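Local coordinates for protein alpha-1,2-mannosidase (Bacteroides thetaiotaomicron, PDB 2WW2) that hydrolyses alpha-mannosides with inversion of configuration, as a calcium-dependent mannosidase of glycoside hydrolase family 92 from a human gut symbiont, at residues D333-L345 / A633-P647. Residues are numbered along the deposited sequence; the frame is centred on the assembly and turned at random.
Sequences DTFRAVHPLFTLL and AWYVFSAMGFYPVCP
Leu341 and Phe637 slide past each other in opposite directions, with Leu341 CD1 over one face of the ring at 4.0 Å from its centroid, a CH-pi contact only 18° off the normal. With the leucine's CG anti to the backbone N (chi1 -171°) the branch runs alongside the ring, and the second torsion turns CD1 over the face and CD2 to Val636 CG1. Pro644 CD covers the opposite face, 3.5 Å above its plane, so the phenyl is sandwiched between leucine and proline. At its edge, CE2 meets Ala337 O at 3.2 Å, a carbonyl already bonded to Leu341 N in the first turn of helix 338-345. Were Phe637 cut back to alanine, Leu341 CD1 and Pro644 CD would probably face a gap where the ring had kept them apart. Beside it Ala337, the N-cap of helix 338-345, sets its CB against Ala633 CB of the other helix at 3.7 Å. Beyond Pro644, a water within hydrogen-bonding reach of Arg336 O and Pro644 O can bridge them, and Pro647 CG packs on Pro340 CG at 3.9 Å. The helix axes come within 9.7 Å at 50°; helix 281-294 also touches Leu341, helix 600-613 backs Trp634 and Ser638, and strand 642-643 edges a small antiparallel sheet, paired with strand 651-654.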
loop_
_atom_site.group_PDB
_atom_site.type_symbol
_atom_site.label_atom_id
_atom_site.label_comp_id
_atom_site.label_asym_id
_atom_site.label_seq_id
_atom_site.Cartn_x
_atom_site.Cartn_y
_atom_site.Cartn_z
ATOM N N ASP A 333 28.412 5.830 0.248
ATOM C CA ASP A 333 27.486 6.921 0.589
ATOM C C ASP A 333 28.084 8.283 0.269
ATOM O O ASP A 333 27.439 9.143 -0.372
ATOM C CB ASP A 333 27.148 6.906 2.079
ATOM C CG ASP A 333 25.945 6.045 2.400
ATOM O OD1 ASP A 333 24.897 6.169 1.725
ATOM O OD2 ASP A 333 26.047 5.260 3.343
ATOM N N THR A 334 29.306 8.503 0.732
ATOM C CA THR A 334 29.848 9.872 0.767
ATOM C C THR A 334 30.447 10.390 -0.560
ATOM O O THR A 334 30.719 11.566 -0.673
ATOM C CB THR A 334 30.869 10.037 1.917
ATOM O OG1 THR A 334 31.981 9.151 1.697
ATOM C CG2 THR A 334 30.199 9.725 3.274
ATOM N N PHE A 335 30.647 9.528 -1.562
ATOM C CA PHE A 335 31.177 10.030 -2.845
ATOM C C PHE A 335 30.161 10.923 -3.560
ATOM O O PHE A 335 30.533 11.758 -4.382
ATOM C CB PHE A 335 31.586 8.880 -3.784
ATOM C CG PHE A 335 30.454 8.359 -4.665
ATOM C CD1 PHE A 335 30.107 9.013 -5.839
ATOM C CD2 PHE A 335 29.783 7.178 -4.344
ATOM C CE1 PHE A 335 29.074 8.520 -6.663
ATOM C CE2 PHE A 335 28.763 6.674 -5.175
ATOM C CZ PHE A 335 28.405 7.360 -6.320
ATOM N N ARG A 336 28.885 10.722 -3.265
ATOM C CA ARG A 336 27.798 11.328 -4.045
ATOM C C ARG A 336 27.720 12.848 -3.863
ATOM O O ARG A 336 27.515 13.583 -4.839
ATOM C CB ARG A 336 26.431 10.662 -3.719
ATOM C CG ARG A 336 26.413 9.142 -4.056
ATOM C CD ARG A 336 25.270 8.326 -3.430
ATOM N NE ARG A 336 25.639 6.900 -3.382
ATOM C CZ ARG A 336 25.435 6.031 -4.373
ATOM N NH1 ARG A 336 24.858 6.430 -5.498
ATOM N NH2 ARG A 336 25.817 4.759 -4.245
ATOM N N ALA A 337 27.862 13.328 -2.634
ATOM C CA ALA A 337 27.715 14.767 -2.399
ATOM C C ALA A 337 28.629 15.311 -1.303
ATOM O O ALA A 337 29.025 16.472 -1.346
ATOM C CB ALA A 337 26.240 15.101 -2.066
ATOM N N VAL A 338 28.929 14.493 -0.300
ATOM C CA VAL A 338 29.753 14.950 0.832
ATOM C C VAL A 338 31.176 15.324 0.357
ATOM O O VAL A 338 31.663 16.437 0.582
ATOM C CB VAL A 338 29.813 13.874 1.975
ATOM C CG1 VAL A 338 30.909 14.216 2.978
ATOM C CG2 VAL A 338 28.439 13.764 2.698
ATOM N N HIS A 339 31.860 14.398 -0.297
ATOM C CA HIS A 339 33.202 14.741 -0.778
ATOM C C HIS A 339 33.194 15.803 -1.864
ATOM O O HIS A 339 34.061 16.664 -1.872
ATOM C CB HIS A 339 33.992 13.481 -1.145
ATOM C CG HIS A 339 34.426 12.725 0.065
ATOM N ND1 HIS A 339 35.529 13.096 0.806
ATOM C CD2 HIS A 339 33.848 11.695 0.731
ATOM C CE1 HIS A 339 35.647 12.288 1.847
ATOM N NE2 HIS A 339 34.642 11.428 1.824
ATOM N N PRO A 340 32.205 15.761 -2.782
ATOM C CA PRO A 340 32.130 16.885 -3.720
ATOM C C PRO A 340 31.962 18.228 -3.022
ATOM O O PRO A 340 32.536 19.222 -3.470
ATOM C CB PRO A 340 30.909 16.555 -4.563
ATOM C CG PRO A 340 30.960 14.989 -4.630
ATOM C CD PRO A 340 31.393 14.606 -3.216
ATOM N N LEU A 341 31.180 18.281 -1.941
ATOM C CA LEU A 341 31.099 19.538 -1.198
ATOM C C LEU A 341 32.494 19.939 -0.695
ATOM O O LEU A 341 32.865 21.117 -0.762
ATOM C CB LEU A 341 30.098 19.449 -0.022
ATOM C CG LEU A 341 29.796 20.796 0.659
ATOM C CD1 LEU A 341 29.007 21.717 -0.264
ATOM C CD2 LEU A 341 29.040 20.651 2.025
ATOM N N PHE A 342 33.268 18.982 -0.177
ATOM C CA PHE A 342 34.629 19.303 0.256
ATOM C C PHE A 342 35.464 19.852 -0.909
ATOM O O PHE A 342 36.162 20.853 -0.756
ATOM C CB PHE A 342 35.366 18.091 0.898
ATOM C CG PHE A 342 34.670 17.498 2.104
ATOM C CD1 PHE A 342 33.833 18.276 2.918
ATOM C CD2 PHE A 342 34.864 16.156 2.436
ATOM C CE1 PHE A 342 33.193 17.708 4.040
ATOM C CE2 PHE A 342 34.218 15.584 3.541
ATOM C CZ PHE A 342 33.378 16.366 4.345
ATOM N N THR A 343 35.397 19.220 -2.075
ATOM C CA THR A 343 36.246 19.682 -3.182
ATOM C C THR A 343 35.952 21.128 -3.526
ATOM O O THR A 343 36.811 21.816 -4.068
ATOM C CB THR A 343 36.077 18.834 -4.488
ATOM O OG1 THR A 343 34.739 18.973 -4.972
ATOM C CG2 THR A 343 36.388 17.348 -4.228
ATOM N N LEU A 344 34.736 21.591 -3.230
ATOM C CA LEU A 344 34.330 22.947 -3.601
ATOM C C LEU A 344 34.653 23.947 -2.489
ATOM O O LEU A 344 35.356 24.936 -2.706
ATOM C CB LEU A 344 32.818 22.986 -3.900
ATOM C CG LEU A 344 32.211 24.347 -4.290
ATOM C CD1 LEU A 344 32.962 24.947 -5.480
ATOM C CD2 LEU A 344 30.702 24.214 -4.590
ATOM N N LEU A 345 34.118 23.677 -1.300
ATOM C CA LEU A 345 34.189 24.630 -0.195
ATOM C C LEU A 345 35.314 24.366 0.823
ATOM O O LEU A 345 35.722 25.282 1.543
ATOM C CB LEU A 345 32.855 24.670 0.530
ATOM C CG LEU A 345 31.716 25.426 -0.168
ATOM C CD1 LEU A 345 30.442 25.171 0.591
ATOM C CD2 LEU A 345 31.988 26.923 -0.201
ATOM N N ALA A 633 24.426 16.476 2.843
ATOM C CA ALA A 633 25.117 17.226 1.789
ATOM C C ALA A 633 24.193 17.500 0.600
ATOM O O ALA A 633 24.304 18.539 -0.080
ATOM C CB ALA A 633 26.355 16.449 1.329
ATOM N N TRP A 634 23.278 16.564 0.359
ATOM C CA TRP A 634 22.270 16.734 -0.678
ATOM C C TRP A 634 21.463 18.006 -0.377
ATOM O O TRP A 634 21.187 18.828 -1.259
ATOM C CB TRP A 634 21.347 15.508 -0.717
ATOM C CG TRP A 634 20.333 15.532 -1.826
ATOM C CD1 TRP A 634 20.428 14.899 -3.037
ATOM C CD2 TRP A 634 19.072 16.217 -1.830
ATOM N NE1 TRP A 634 19.303 15.149 -3.790
ATOM C CE2 TRP A 634 18.455 15.949 -3.070
ATOM C CE3 TRP A 634 18.394 17.011 -0.895
ATOM C CZ2 TRP A 634 17.198 16.460 -3.408
ATOM C CZ3 TRP A 634 17.157 17.529 -1.243
ATOM C CH2 TRP A 634 16.568 17.247 -2.477
ATOM N N TYR A 635 21.120 18.189 0.886
ATOM C CA TYR A 635 20.327 19.370 1.250
ATOM C C TYR A 635 21.160 20.648 1.100
ATOM O O TYR A 635 20.671 21.665 0.600
ATOM C CB TYR A 635 19.789 19.233 2.670
ATOM C CG TYR A 635 18.862 20.374 3.090
ATOM C CD1 TYR A 635 17.469 20.249 2.988
ATOM C CD2 TYR A 635 19.376 21.561 3.576
ATOM C CE1 TYR A 635 16.617 21.291 3.365
ATOM C CE2 TYR A 635 18.520 22.617 3.952
ATOM C CZ TYR A 635 17.159 22.466 3.841
ATOM O OH TYR A 635 16.330 23.479 4.231
ATOM N N VAL A 636 22.420 20.604 1.522
ATOM C CA VAL A 636 23.281 21.795 1.413
ATOM C C VAL A 636 23.434 22.227 -0.043
ATOM O O VAL A 636 23.175 23.374 -0.392
ATOM C CB VAL A 636 24.659 21.567 2.081
ATOM C CG1 VAL A 636 25.601 22.730 1.782
ATOM C CG2 VAL A 636 24.472 21.428 3.593
ATOM N N PHE A 637 23.860 21.310 -0.889
ATOM C CA PHE A 637 23.945 21.611 -2.314
ATOM C C PHE A 637 22.601 22.121 -2.849
ATOM O O PHE A 637 22.539 23.174 -3.469
ATOM C CB PHE A 637 24.359 20.359 -3.086
ATOM C CG PHE A 637 25.842 20.241 -3.299
ATOM C CD1 PHE A 637 26.520 21.182 -4.069
ATOM C CD2 PHE A 637 26.557 19.186 -2.737
ATOM C CE1 PHE A 637 27.904 21.078 -4.268
ATOM C CE2 PHE A 637 27.932 19.075 -2.920
ATOM C CZ PHE A 637 28.601 20.007 -3.704
ATOM N N SER A 638 21.532 21.361 -2.622
ATOM C CA SER A 638 20.234 21.714 -3.213
ATOM C C SER A 638 19.744 23.091 -2.775
ATOM O O SER A 638 19.195 23.845 -3.590
ATOM C CB SER A 638 19.177 20.632 -2.936
ATOM O OG SER A 638 19.540 19.430 -3.599
ATOM N N ALA A 639 19.945 23.435 -1.508
ATOM C CA ALA A 639 19.620 24.793 -1.037
ATOM C C ALA A 639 20.431 25.890 -1.734
ATOM O O ALA A 639 19.939 27.000 -1.960
ATOM C CB ALA A 639 19.820 24.901 0.486
ATOM N N MET A 640 21.685 25.591 -2.047
ATOM C CA MET A 640 22.530 26.547 -2.766
ATOM C C MET A 640 22.069 26.696 -4.217
ATOM O O MET A 640 22.315 27.721 -4.860
ATOM C CB MET A 640 24.007 26.096 -2.729
ATOM C CG MET A 640 24.674 26.215 -1.342
ATOM S SD MET A 640 26.477 26.011 -1.400
ATOM C CE MET A 640 26.686 24.374 -2.104
ATOM N N GLY A 641 21.445 25.662 -4.765
ATOM C CA GLY A 641 20.921 25.788 -6.118
ATOM C C GLY A 641 21.493 24.852 -7.170
ATOM O O GLY A 641 21.111 24.951 -8.349
ATOM N N PHE A 642 22.396 23.957 -6.770
ATOM C CA PHE A 642 23.103 23.104 -7.751
ATOM C C PHE A 642 23.646 21.843 -7.084
ATOM O O PHE A 642 23.805 21.812 -5.869
ATOM C CB PHE A 642 24.236 23.870 -8.470
ATOM C CG PHE A 642 25.188 24.576 -7.539
ATOM C CD1 PHE A 642 26.287 23.906 -6.998
ATOM C CD2 PHE A 642 24.981 25.908 -7.201
ATOM C CE1 PHE A 642 27.150 24.547 -6.128
ATOM C CE2 PHE A 642 25.846 26.567 -6.323
ATOM C CZ PHE A 642 26.930 25.892 -5.786
ATOM N N TYR A 643 23.895 20.798 -7.876
ATOM C CA TYR A 643 24.210 19.487 -7.315
ATOM C C TYR A 643 25.134 18.699 -8.229
ATOM O O TYR A 643 24.970 18.739 -9.449
ATOM C CB TYR A 643 22.903 18.696 -7.128
ATOM C CG TYR A 643 23.064 17.376 -6.429
ATOM C CD1 TYR A 643 23.063 17.297 -5.037
ATOM C CD2 TYR A 643 23.204 16.196 -7.153
ATOM C CE1 TYR A 643 23.193 16.073 -4.375
ATOM C CE2 TYR A 643 23.344 14.961 -6.491
ATOM C CZ TYR A 643 23.338 14.915 -5.110
ATOM O OH TYR A 643 23.487 13.700 -4.460
ATOM N N PRO A 644 26.115 17.989 -7.645
ATOM C CA PRO A 644 27.095 17.193 -8.401
ATOM C C PRO A 644 26.489 15.852 -8.801
ATOM O O PRO A 644 26.756 14.834 -8.166
ATOM C CB PRO A 644 28.233 16.983 -7.383
ATOM C CG PRO A 644 27.518 16.931 -6.063
ATOM C CD PRO A 644 26.430 18.021 -6.205
ATOM N N VAL A 645 25.682 15.851 -9.852
ATOM C CA VAL A 645 25.072 14.602 -10.333
ATOM C C VAL A 645 26.106 13.502 -10.622
ATOM O O VAL A 645 25.901 12.336 -10.278
ATOM C CB VAL A 645 24.223 14.891 -11.583
ATOM C CG1 VAL A 645 23.751 13.578 -12.251
ATOM C CG2 VAL A 645 23.013 15.769 -11.187
ATOM N N CYS A 646 27.230 13.870 -11.239
ATOM C CA CYS A 646 28.218 12.876 -11.627
ATOM C C CYS A 646 29.616 13.265 -11.156
ATOM O O CYS A 646 30.384 13.906 -11.912
ATOM C CB CYS A 646 28.219 12.700 -13.152
ATOM S SG CYS A 646 29.264 11.371 -13.746
ATOM N N PRO A 647 29.971 12.873 -9.918
ATOM C CA PRO A 647 31.320 13.192 -9.472
ATOM C C PRO A 647 32.301 12.570 -10.439
ATOM O O PRO A 647 32.068 11.454 -10.946
ATOM C CB PRO A 647 31.406 12.551 -8.072
ATOM C CG PRO A 647 29.940 12.623 -7.563
ATOM C CD PRO A 647 29.139 12.297 -8.844
HETATM O O HOH W 1 26.105 12.453 -7.024
#